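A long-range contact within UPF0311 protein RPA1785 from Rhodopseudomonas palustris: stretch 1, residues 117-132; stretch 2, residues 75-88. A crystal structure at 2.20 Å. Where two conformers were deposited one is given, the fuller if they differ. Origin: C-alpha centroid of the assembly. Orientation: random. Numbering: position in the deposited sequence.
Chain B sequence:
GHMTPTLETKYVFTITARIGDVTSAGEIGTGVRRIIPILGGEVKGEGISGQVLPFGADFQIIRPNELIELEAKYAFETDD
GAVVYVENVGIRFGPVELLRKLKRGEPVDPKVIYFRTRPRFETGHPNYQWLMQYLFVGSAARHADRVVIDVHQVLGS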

ATOM      1  N   THR B 117       6.363 -13.767   8.014  1.00 46.56           N
ATOM      2  CA  THR B 117       6.321 -12.491   7.346  1.00 47.22           C
ATOM      3  C   THR B 117       6.918 -12.591   5.952  1.00 47.68           C
ATOM      4  O   THR B 117       7.559 -13.589   5.595  1.00 48.40           O
ATOM      5  CB  THR B 117       7.180 -11.436   8.085  1.00 45.86           C
ATOM      6  OG1 THR B 117       8.557 -11.683   7.791  1.00 47.71           O
ATOM      7  CG2 THR B 117       6.996 -11.484   9.577  1.00 46.75           C
ATOM      8  N   ARG B 118       6.719 -11.535   5.168  1.00 47.70           N
ATOM      9  CA  ARG B 118       7.418 -11.414   3.887  1.00 48.45           C
ATOM     10  C   ARG B 118       8.270 -10.157   3.957  1.00 46.89           C
ATOM     11  O   ARG B 118       7.737  -9.065   3.877  1.00 45.81           O
ATOM     12  CB  ARG B 118       6.446 -11.318   2.726  1.00 48.72           C
ATOM     13  CG  ARG B 118       7.174 -11.336   1.407  1.00 52.12           C
ATOM     14  CD  ARG B 118       6.555 -10.400   0.406  1.00 54.88           C
ATOM     15  NE  ARG B 118       7.572  -9.970  -0.545  1.00 58.87           N
ATOM     16  CZ  ARG B 118       7.326  -9.278  -1.648  1.00 59.91           C
ATOM     17  NH1 ARG B 118       6.080  -8.956  -1.980  1.00 62.00           N
ATOM     18  NH2 ARG B 118       8.332  -8.943  -2.441  1.00 64.36           N
ATOM     19  N   PRO B 119       9.591 -10.314   4.153  1.00 46.84           N
ATOM     20  CA  PRO B 119      10.488  -9.165   4.075  1.00 45.93           C
ATOM     21  C   PRO B 119      10.878  -8.751   2.656  1.00 46.68           C
ATOM     22  O   PRO B 119      11.324  -9.593   1.845  1.00 48.55           O
ATOM     23  CB  PRO B 119      11.703  -9.609   4.875  1.00 46.02           C
ATOM     24  CG  PRO B 119      11.683 -11.126   4.801  1.00 46.92           C
ATOM     25  CD  PRO B 119      10.292 -11.562   4.502  1.00 47.59           C
ATOM     26  N   ARG B 120      10.739  -7.457   2.368  0.60 45.74           N
ATOM     27  CA  ARG B 120      11.095  -6.888   1.078  0.60 46.56           C
ATOM     28  C   ARG B 120      12.199  -5.836   1.263  0.60 45.91           C
ATOM     29  O   ARG B 120      12.084  -4.932   2.089  0.60 45.21           O
ATOM     30  CB  ARG B 120       9.855  -6.267   0.410  0.60 46.99           C
ATOM     31  CG  ARG B 120      10.007  -6.077  -1.099  0.60 49.96           C
ATOM     32  CD  ARG B 120       8.919  -5.206  -1.689  0.60 51.08           C
ATOM     33  NE  ARG B 120       8.968  -3.896  -1.071  0.60 53.47           N
ATOM     34  CZ  ARG B 120       9.623  -2.846  -1.551  0.60 52.85           C
ATOM     35  NH1 ARG B 120       9.599  -1.715  -0.873  0.60 52.49           N
ATOM     36  NH2 ARG B 120      10.272  -2.920  -2.699  0.60 52.20           N
ATOM     37  N   PHE B 121      13.268  -5.966   0.481  1.00 47.11           N
ATOM     38  CA  PHE B 121      14.460  -5.131   0.614  1.00 46.67           C
ATOM     39  C   PHE B 121      14.637  -4.194  -0.559  1.00 47.55           C
ATOM     40  O   PHE B 121      14.277  -4.534  -1.694  1.00 49.06           O
ATOM     41  CB  PHE B 121      15.698  -6.026   0.759  1.00 47.86           C
ATOM     42  CG  PHE B 121      15.560  -7.057   1.841  1.00 46.49           C
ATOM     43  CD1 PHE B 121      15.638  -6.685   3.171  1.00 44.06           C
ATOM     44  CD2 PHE B 121      15.325  -8.391   1.518  1.00 46.36           C
ATOM     45  CE1 PHE B 121      15.473  -7.630   4.185  1.00 45.78           C
ATOM     46  CE2 PHE B 121      15.183  -9.364   2.517  1.00 47.45           C
ATOM     47  CZ  PHE B 121      15.249  -8.977   3.854  1.00 47.61           C
ATOM     48  N   GLU B 122      15.161  -3.025  -0.281  1.00 46.66           N
ATOM     49  CA  GLU B 122      15.590  -2.101  -1.298  1.00 47.91           C
ATOM     50  C   GLU B 122      16.972  -1.628  -0.968  1.00 46.97           C
ATOM     51  O   GLU B 122      17.207  -1.135   0.106  1.00 46.38           O
ATOM     52  CB  GLU B 122      14.680  -0.890  -1.345  1.00 47.45           C
ATOM     53  CG  GLU B 122      13.324  -1.115  -1.905  1.00 50.74           C
ATOM     54  CD  GLU B 122      12.519   0.162  -2.000  1.00 51.74           C
ATOM     55  OE1 GLU B 122      13.054   1.223  -1.710  1.00 58.68           O
ATOM     56  OE2 GLU B 122      11.362   0.121  -2.383  1.00 57.96           O
ATOM     57  N   THR B 123      17.876  -1.774  -1.921  1.00 47.79           N
ATOM     58  CA  THR B 123      19.235  -1.272  -1.804  1.00 48.25           C
ATOM     59  C   THR B 123      19.917  -0.944  -3.118  1.00 49.22           C
ATOM     60  O   THR B 123      19.677  -1.549  -4.115  1.00 49.44           O
ATOM     61  CB  THR B 123      20.099  -2.215  -1.016  1.00 48.76           C
ATOM     62  OG1 THR B 123      21.341  -1.612  -0.738  1.00 53.29           O
ATOM     63  CG2 THR B 123      20.305  -3.436  -1.738  1.00 48.97           C
ATOM     64  N   GLY B 124      20.789   0.038  -3.089  1.00 50.65           N
ATOM     65  CA  GLY B 124      21.534   0.416  -4.262  1.00 52.58           C
ATOM     66  C   GLY B 124      22.863  -0.285  -4.387  1.00 54.72           C
ATOM     67  O   GLY B 124      23.407  -0.423  -5.448  1.00 55.44           O
ATOM     68  N   HIS B 125      23.370  -0.737  -3.270  1.00 54.39           N
ATOM     69  CA  HIS B 125      24.708  -1.367  -3.193  1.00 56.26           C
ATOM     70  C   HIS B 125      24.822  -2.554  -4.148  1.00 57.33           C
ATOM     71  O   HIS B 125      23.965  -3.438  -4.131  1.00 56.35           O
ATOM     72  CB  HIS B 125      25.044  -1.837  -1.781  1.00 55.18           C
ATOM     73  CG  HIS B 125      26.525  -2.012  -1.544  1.00 57.55           C
ATOM     74  ND1 HIS B 125      27.259  -3.040  -2.105  1.00 57.22           N
ATOM     75  CD2 HIS B 125      27.403  -1.282  -0.812  1.00 56.67           C
ATOM     76  CE1 HIS B 125      28.522  -2.928  -1.736  1.00 57.75           C
ATOM     77  NE2 HIS B 125      28.629  -1.890  -0.928  1.00 56.74           N
ATOM     78  N   PRO B 126      25.871  -2.566  -4.989  1.00 60.02           N
ATOM     79  CA  PRO B 126      26.064  -3.619  -5.990  1.00 62.15           C
ATOM     80  C   PRO B 126      26.084  -5.044  -5.466  1.00 62.56           C
ATOM     81  O   PRO B 126      25.700  -5.940  -6.210  1.00 63.48           O
ATOM     82  CB  PRO B 126      27.427  -3.266  -6.616  1.00 64.71           C
ATOM     83  CG  PRO B 126      27.522  -1.828  -6.452  1.00 65.18           C
ATOM     84  CD  PRO B 126      26.898  -1.515  -5.119  1.00 61.49           C
ATOM     85  N   ASN B 127      26.530  -5.252  -4.221  1.00 62.64           N
ATOM     86  CA  ASN B 127      26.796  -6.594  -3.688  1.00 63.55           C
ATOM     87  C   ASN B 127      25.530  -7.190  -3.128  1.00 61.61           C
ATOM     88  O   ASN B 127      25.466  -8.397  -2.893  1.00 61.48           O
ATOM     89  CB  ASN B 127      27.874  -6.540  -2.587  1.00 64.33           C
ATOM     90  CG  ASN B 127      28.336  -7.933  -2.109  1.00 67.99           C
ATOM     91  OD1 ASN B 127      28.506  -8.162  -0.905  1.00 70.55           O
ATOM     92  ND2 ASN B 127      28.560  -8.853  -3.045  1.00 71.56           N
ATOM     93  N   TYR B 128      24.532  -6.330  -2.907  1.00 60.06           N
ATOM     94  CA  TYR B 128      23.281  -6.720  -2.258  1.00 58.46           C
ATOM     95  C   TYR B 128      22.085  -6.546  -3.172  1.00 58.20           C
ATOM     96  O   TYR B 128      20.942  -6.600  -2.739  1.00 56.33           O
ATOM     97  CB  TYR B 128      23.089  -5.952  -0.938  1.00 56.71           C
ATOM     98  CG  TYR B 128      24.213  -6.229   0.022  1.00 57.74           C
ATOM     99  CD1 TYR B 128      25.345  -5.407   0.062  1.00 57.93           C
ATOM    100  CD2 TYR B 128      24.190  -7.351   0.831  1.00 55.90           C
ATOM    101  CE1 TYR B 128      26.390  -5.675   0.928  1.00 57.97           C
ATOM    102  CE2 TYR B 128      25.241  -7.631   1.685  1.00 58.28           C
ATOM    103  CZ  TYR B 128      26.330  -6.787   1.737  1.00 59.31           C
ATOM    104  OH  TYR B 128      27.369  -7.074   2.602  1.00 63.18           O
ATOM    105  N   GLN B 129      22.383  -6.350  -4.441  1.00 60.53           N
ATOM    106  CA  GLN B 129      21.402  -6.235  -5.506  1.00 61.68           C
ATOM    107  C   GLN B 129      20.454  -7.429  -5.519  1.00 60.99           C
ATOM    108  O   GLN B 129      19.261  -7.276  -5.777  1.00 60.12           O
ATOM    109  CB  GLN B 129      22.153  -6.143  -6.850  1.00 64.61           C
ATOM    110  CG  GLN B 129      21.714  -5.049  -7.814  1.00 66.29           C
ATOM    111  CD  GLN B 129      21.787  -3.639  -7.228  1.00 66.24           C
ATOM    112  OE1 GLN B 129      21.293  -3.395  -6.133  1.00 57.87           O
ATOM    113  NE2 GLN B 129      22.397  -2.688  -7.990  1.00 67.08           N
ATOM    114  N   TRP B 130      20.990  -8.613  -5.232  1.00 61.29           N
ATOM    115  CA  TRP B 130      20.182  -9.837  -5.183  1.00 60.84           C
ATOM    116  C   TRP B 130      18.997  -9.747  -4.212  1.00 58.06           C
ATOM    117  O   TRP B 130      18.032 -10.480  -4.363  1.00 58.28           O
ATOM    118  CB  TRP B 130      21.046 -11.073  -4.865  1.00 62.04           C
ATOM    119  CG  TRP B 130      21.698 -11.070  -3.480  1.00 61.42           C
ATOM    120  CD1 TRP B 130      22.814 -10.367  -3.103  1.00 61.47           C
ATOM    121  CD2 TRP B 130      21.281 -11.804  -2.317  1.00 59.38           C
ATOM    122  NE1 TRP B 130      23.106 -10.615  -1.784  1.00 61.21           N
ATOM    123  CE2 TRP B 130      22.182 -11.487  -1.276  1.00 58.31           C
ATOM    124  CE3 TRP B 130      20.245 -12.707  -2.057  1.00 59.11           C
ATOM    125  CZ2 TRP B 130      22.078 -12.034   0.002  1.00 57.47           C
ATOM    126  CZ3 TRP B 130      20.140 -13.248  -0.771  1.00 58.65           C
ATOM    127  CH2 TRP B 130      21.054 -12.911   0.235  1.00 57.75           C
ATOM    128  N   LEU B 131      19.082  -8.861  -3.214  1.00 55.51           N
ATOM    129  CA  LEU B 131      18.020  -8.717  -2.215  1.00 52.82           C
ATOM    130  C   LEU B 131      16.684  -8.236  -2.814  1.00 53.24           C
ATOM    131  O   LEU B 131      15.619  -8.465  -2.237  1.00 50.50           O
ATOM    132  CB  LEU B 131      18.457  -7.808  -1.053  1.00 50.55           C
ATOM    133  CG  LEU B 131      19.582  -8.335  -0.143  1.00 49.90           C
ATOM    134  CD1 LEU B 131      19.815  -7.363   0.989  1.00 49.31           C
ATOM    135  CD2 LEU B 131      19.263  -9.706   0.425  1.00 48.69           C
HETATM  136  N   MSE B 132      16.739  -7.617  -3.989  1.00 55.01           N
HETATM  137  CA  MSE B 132      15.531  -7.175  -4.651  1.00 58.28           C
HETATM  138  C   MSE B 132      15.181  -8.008  -5.862  1.00 58.37           C
HETATM  139  O   MSE B 132      14.254  -7.661  -6.595  1.00 59.58           O
HETATM  140  CB  MSE B 132      15.670  -5.726  -5.085  1.00 58.10           C
HETATM  141  CG  MSE B 132      16.635  -4.978  -4.237  1.00 60.18           C
HETATM  142 SE   MSE B 132      17.317  -3.529  -5.238  1.00 67.22          SE
HETATM  143  CE  MSE B 132      15.972  -2.267  -4.692  1.00 57.59           C
TER
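Stretch 2 (75-88) AFETDDGAVVYVEN

Stretch 2 is a hairpin whose second strand pairs with the strand of stretch 1. Residues 75-78 and 83-88 are extended, and a type I turn from Thr 78 to Gly 81 lies in the link between them; Val 84 N to Phe 76 O and Phe 76 N to Val 84 O, both 2.7 Å, tie the two arms. Strand 83-88 runs antiparallel to strand 117-122: their N-to-C directions differ by 158°, the signed crossing angle is also 158°, and the axes approach to 4.7 Å. Together the two stretches bury 871 Å².

The register follows from alternating pair types. Arg 120 faces Glu 87 in a hydrogen-bonded pair, with Arg 120 N to Glu 87 O at 2.9 Å and Glu 87 N to Arg 120 O at 3.0 Å. Two residues on, Tyr 85 N reaches Glu 122 O at 3.0 Å and Glu 122 N reaches Tyr 85 O at 3.1 Å. Between them, Phe 121 and Val 86 form a non-hydrogen-bonded pair with CA atoms 5.0 Å apart, as do Pro 119 and Asn 88 at 4.3 Å between CA atoms.

Arg 120 loses the most surface to the other stretch, 76 Å². Its side chain lies on the sheet face shared with Glu 122, Tyr 85 and Glu 87. With chi3 at 60° (p), the guanidinium lies where NH1 meets Glu 87 OE2 at 3.3 Å, a salt bridge whose hydrogen bond is weak, and Glu 122 OE2 at 3.0 Å, a second salt bridge. Tyr 85, with 69 Å² covered, fills the same face: its CE2 is 4.0 Å from Arg 120 NH1, and Glu 122 OE1 meets the ring edge 3.4 Å from CD2.

Asn 88, covered over 66 Å², points to the other face, with Pro 119, Phe 121 and Val 86. Its OD1 accepts a hydrogen bond from Thr 117 OG1 at 2.6 Å, which adds a side-chain link beyond the last bridge pair. Further along this face, Phe 121 CD1 lies 3.9 Å from Val 86 CG2, which sits at the ring edge, and Phe 121 CB lies 3.8 Å from Val 84 CG1.

Beyond the Glu 122-Tyr 85 pair, Thr 123 OG1 donates to Val 83 O at 2.9 Å. Tyr 128 then closes over the turn: its OH donates to Asp 80 OD1 at 2.7 Å, Thr 78 CG2 stands 4.2 Å from the ring centroid, over one face, and Ala 82 CB packs 3.5 Å from CD1 of Tyr 128.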

ATOM      1  N   ALA B  75      15.627   0.021   8.525  1.00 44.32           N
ATOM      2  CA  ALA B  75      16.755  -0.117   7.623  1.00 43.86           C
ATOM      3  C   ALA B  75      17.901  -0.772   8.354  1.00 45.10           C
ATOM      4  O   ALA B  75      17.982  -0.715   9.592  1.00 46.08           O
ATOM      5  CB  ALA B  75      17.171   1.232   7.084  1.00 43.43           C
ATOM      6  N   PHE B  76      18.789  -1.410   7.600  1.00 45.44           N
ATOM      7  CA  PHE B  76      20.074  -1.784   8.164  1.00 46.18           C
ATOM      8  C   PHE B  76      21.223  -1.359   7.278  1.00 47.35           C
ATOM      9  O   PHE B  76      21.063  -1.169   6.068  1.00 46.03           O
ATOM     10  CB  PHE B  76      20.138  -3.275   8.549  1.00 46.59           C
ATOM     11  CG  PHE B  76      20.046  -4.243   7.397  1.00 46.06           C
ATOM     12  CD1 PHE B  76      21.198  -4.628   6.679  1.00 47.05           C
ATOM     13  CD2 PHE B  76      18.827  -4.838   7.071  1.00 45.04           C
ATOM     14  CE1 PHE B  76      21.123  -5.555   5.628  1.00 45.66           C
ATOM     15  CE2 PHE B  76      18.731  -5.783   6.041  1.00 43.54           C
ATOM     16  CZ  PHE B  76      19.885  -6.147   5.310  1.00 45.62           C
ATOM     17  N   GLU B  77      22.374  -1.175   7.909  1.00 49.66           N
ATOM     18  CA  GLU B  77      23.606  -0.903   7.212  1.00 52.17           C
ATOM     19  C   GLU B  77      24.630  -2.034   7.410  1.00 53.26           C
ATOM     20  O   GLU B  77      24.939  -2.416   8.542  1.00 54.09           O
ATOM     21  CB  GLU B  77      24.196   0.427   7.673  1.00 53.90           C
ATOM     22  CG  GLU B  77      25.376   0.843   6.834  1.00 59.17           C
ATOM     23  CD  GLU B  77      25.919   2.219   7.191  1.00 67.98           C
ATOM     24  OE1 GLU B  77      25.653   2.699   8.326  1.00 69.10           O
ATOM     25  OE2 GLU B  77      26.628   2.816   6.327  1.00 73.68           O
ATOM     26  N   THR B  78      25.178  -2.537   6.307  1.00 53.55           N
ATOM     27  CA  THR B  78      26.184  -3.584   6.374  1.00 53.91           C
ATOM     28  C   THR B  78      27.604  -3.075   6.666  1.00 56.71           C
ATOM     29  O   THR B  78      27.904  -1.866   6.522  1.00 56.92           O
ATOM     30  CB  THR B  78      26.223  -4.399   5.104  1.00 54.10           C
ATOM     31  OG1 THR B  78      26.814  -3.615   4.057  1.00 54.43           O
ATOM     32  CG2 THR B  78      24.828  -4.858   4.726  1.00 50.59           C
ATOM     33  N   ASP B  79      28.474  -4.008   7.063  1.00 57.79           N
ATOM     34  CA  ASP B  79      29.837  -3.669   7.439  1.00 61.18           C
ATOM     35  C   ASP B  79      30.648  -3.112   6.257  1.00 62.17           C
ATOM     36  O   ASP B  79      31.666  -2.440   6.452  1.00 64.57           O
ATOM     37  CB  ASP B  79      30.560  -4.857   8.144  1.00 63.97           C
ATOM     38  CG  ASP B  79      30.611  -6.150   7.296  1.00 65.70           C
ATOM     39  OD1 ASP B  79      29.873  -6.272   6.295  1.00 66.56           O
ATOM     40  OD2 ASP B  79      31.392  -7.070   7.652  1.00 72.79           O
ATOM     41  N   ASP B  80      30.180  -3.388   5.043  1.00 60.53           N
ATOM     42  CA  ASP B  80      30.896  -3.012   3.823  1.00 62.16           C
ATOM     43  C   ASP B  80      30.161  -1.879   3.094  1.00 60.98           C
ATOM     44  O   ASP B  80      30.515  -1.513   1.976  1.00 61.95           O
ATOM     45  CB  ASP B  80      31.188  -4.238   2.916  1.00 61.98           C
ATOM     46  CG  ASP B  80      29.912  -4.926   2.381  1.00 59.50           C
ATOM     47  OD1 ASP B  80      28.835  -4.850   3.013  1.00 54.09           O
ATOM     48  OD2 ASP B  80      29.988  -5.570   1.320  1.00 59.07           O
ATOM     49  N   GLY B  81      29.124  -1.336   3.727  1.00 59.39           N
ATOM     50  CA  GLY B  81      28.663  -0.001   3.362  1.00 59.10           C
ATOM     51  C   GLY B  81      27.334   0.133   2.658  1.00 57.20           C
ATOM     52  O   GLY B  81      26.989   1.231   2.187  1.00 57.79           O
ATOM     53  N   ALA B  82      26.591  -0.962   2.581  1.00 55.34           N
ATOM     54  CA  ALA B  82      25.241  -0.938   2.034  1.00 53.53           C
ATOM     55  C   ALA B  82      24.240  -0.445   3.071  1.00 52.27           C
ATOM     56  O   ALA B  82      24.333  -0.793   4.252  1.00 52.81           O
ATOM     57  CB  ALA B  82      24.840  -2.311   1.576  1.00 52.35           C
ATOM     58  N   VAL B  83      23.287   0.361   2.616  1.00 50.86           N
ATOM     59  CA  VAL B  83      22.113   0.700   3.401  1.00 48.71           C
ATOM     60  C   VAL B  83      20.959  -0.027   2.757  1.00 47.16           C
ATOM     61  O   VAL B  83      20.726   0.115   1.570  1.00 46.77           O
ATOM     62  CB  VAL B  83      21.864   2.226   3.437  1.00 49.12           C
ATOM     63  CG1 VAL B  83      20.562   2.556   4.135  1.00 46.45           C
ATOM     64  CG2 VAL B  83      23.042   2.913   4.136  1.00 50.21           C
ATOM     65  N   VAL B  84      20.268  -0.833   3.550  1.00 47.43           N
ATOM     66  CA  VAL B  84      19.148  -1.652   3.080  1.00 47.29           C
ATOM     67  C   VAL B  84      17.899  -1.258   3.832  1.00 47.39           C
ATOM     68  O   VAL B  84      17.834  -1.356   5.062  1.00 47.66           O
ATOM     69  CB  VAL B  84      19.393  -3.192   3.257  1.00 47.37           C
ATOM     70  CG1 VAL B  84      18.287  -3.991   2.572  1.00 44.19           C
ATOM     71  CG2 VAL B  84      20.780  -3.610   2.669  1.00 47.20           C
ATOM     72  N   TYR B  85      16.915  -0.779   3.074  1.00 48.02           N
ATOM     73  CA  TYR B  85      15.579  -0.478   3.592  1.00 46.28           C
ATOM     74  C   TYR B  85      14.732  -1.760   3.653  1.00 45.33           C
ATOM     75  O   TYR B  85      14.678  -2.528   2.690  1.00 46.02           O
ATOM     76  CB  TYR B  85      14.965   0.606   2.706  1.00 47.38           C
ATOM     77  CG  TYR B  85      13.461   0.769   2.810  1.00 48.50           C
ATOM     78  CD1 TYR B  85      12.842   1.042   4.032  1.00 50.43           C
ATOM     79  CD2 TYR B  85      12.665   0.685   1.669  1.00 48.40           C
ATOM     80  CE1 TYR B  85      11.454   1.162   4.122  1.00 49.81           C
ATOM     81  CE2 TYR B  85      11.307   0.826   1.745  1.00 50.16           C
ATOM     82  CZ  TYR B  85      10.699   1.061   2.961  1.00 49.57           C
ATOM     83  OH  TYR B  85       9.324   1.209   2.989  1.00 49.29           O
ATOM     84  N   VAL B  86      14.131  -2.014   4.813  1.00 44.13           N
ATOM     85  CA  VAL B  86      13.319  -3.207   5.056  1.00 43.83           C
ATOM     86  C   VAL B  86      11.855  -2.844   5.262  1.00 43.89           C
ATOM     87  O   VAL B  86      11.521  -1.984   6.058  1.00 43.25           O
ATOM     88  CB  VAL B  86      13.778  -4.031   6.277  1.00 43.32           C
ATOM     89  CG1 VAL B  86      12.998  -5.369   6.363  1.00 42.12           C
ATOM     90  CG2 VAL B  86      15.286  -4.291   6.238  1.00 42.17           C
ATOM     91  N   GLU B  87      11.005  -3.509   4.509  1.00 45.25           N
ATOM     92  CA  GLU B  87       9.581  -3.467   4.717  1.00 47.27           C
ATOM     93  C   GLU B  87       9.203  -4.899   5.097  1.00 47.08           C
ATOM     94  O   GLU B  87       9.276  -5.773   4.251  1.00 47.98           O
ATOM     95  CB  GLU B  87       8.938  -3.102   3.399  1.00 48.98           C
ATOM     96  CG  GLU B  87       7.796  -2.166   3.448  1.00 55.76           C
ATOM     97  CD  GLU B  87       7.419  -1.682   2.056  1.00 65.31           C
ATOM     98  OE1 GLU B  87       6.721  -2.446   1.337  1.00 69.54           O
ATOM     99  OE2 GLU B  87       7.820  -0.548   1.683  1.00 68.30           O
ATOM    100  N   ASN B  88       8.814  -5.143   6.353  1.00 46.12           N
ATOM    101  CA  ASN B  88       8.525  -6.508   6.831  1.00 47.51           C
ATOM    102  C   ASN B  88       7.029  -6.691   7.202  1.00 47.60           C
ATOM    103  O   ASN B  88       6.548  -6.153   8.212  1.00 47.16           O
ATOM    104  CB  ASN B  88       9.436  -6.808   8.017  1.00 48.03           C
ATOM    105  CG  ASN B  88       9.533  -8.291   8.358  1.00 51.99           C
ATOM    106  OD1 ASN B  88       9.323  -9.173   7.524  1.00 52.83           O
ATOM    107  ND2 ASN B  88       9.878  -8.562   9.622  1.00 54.45           N
TER
HETATM  108  O   HOH W   1      28.159  -7.947   4.789  1.00 45.03           O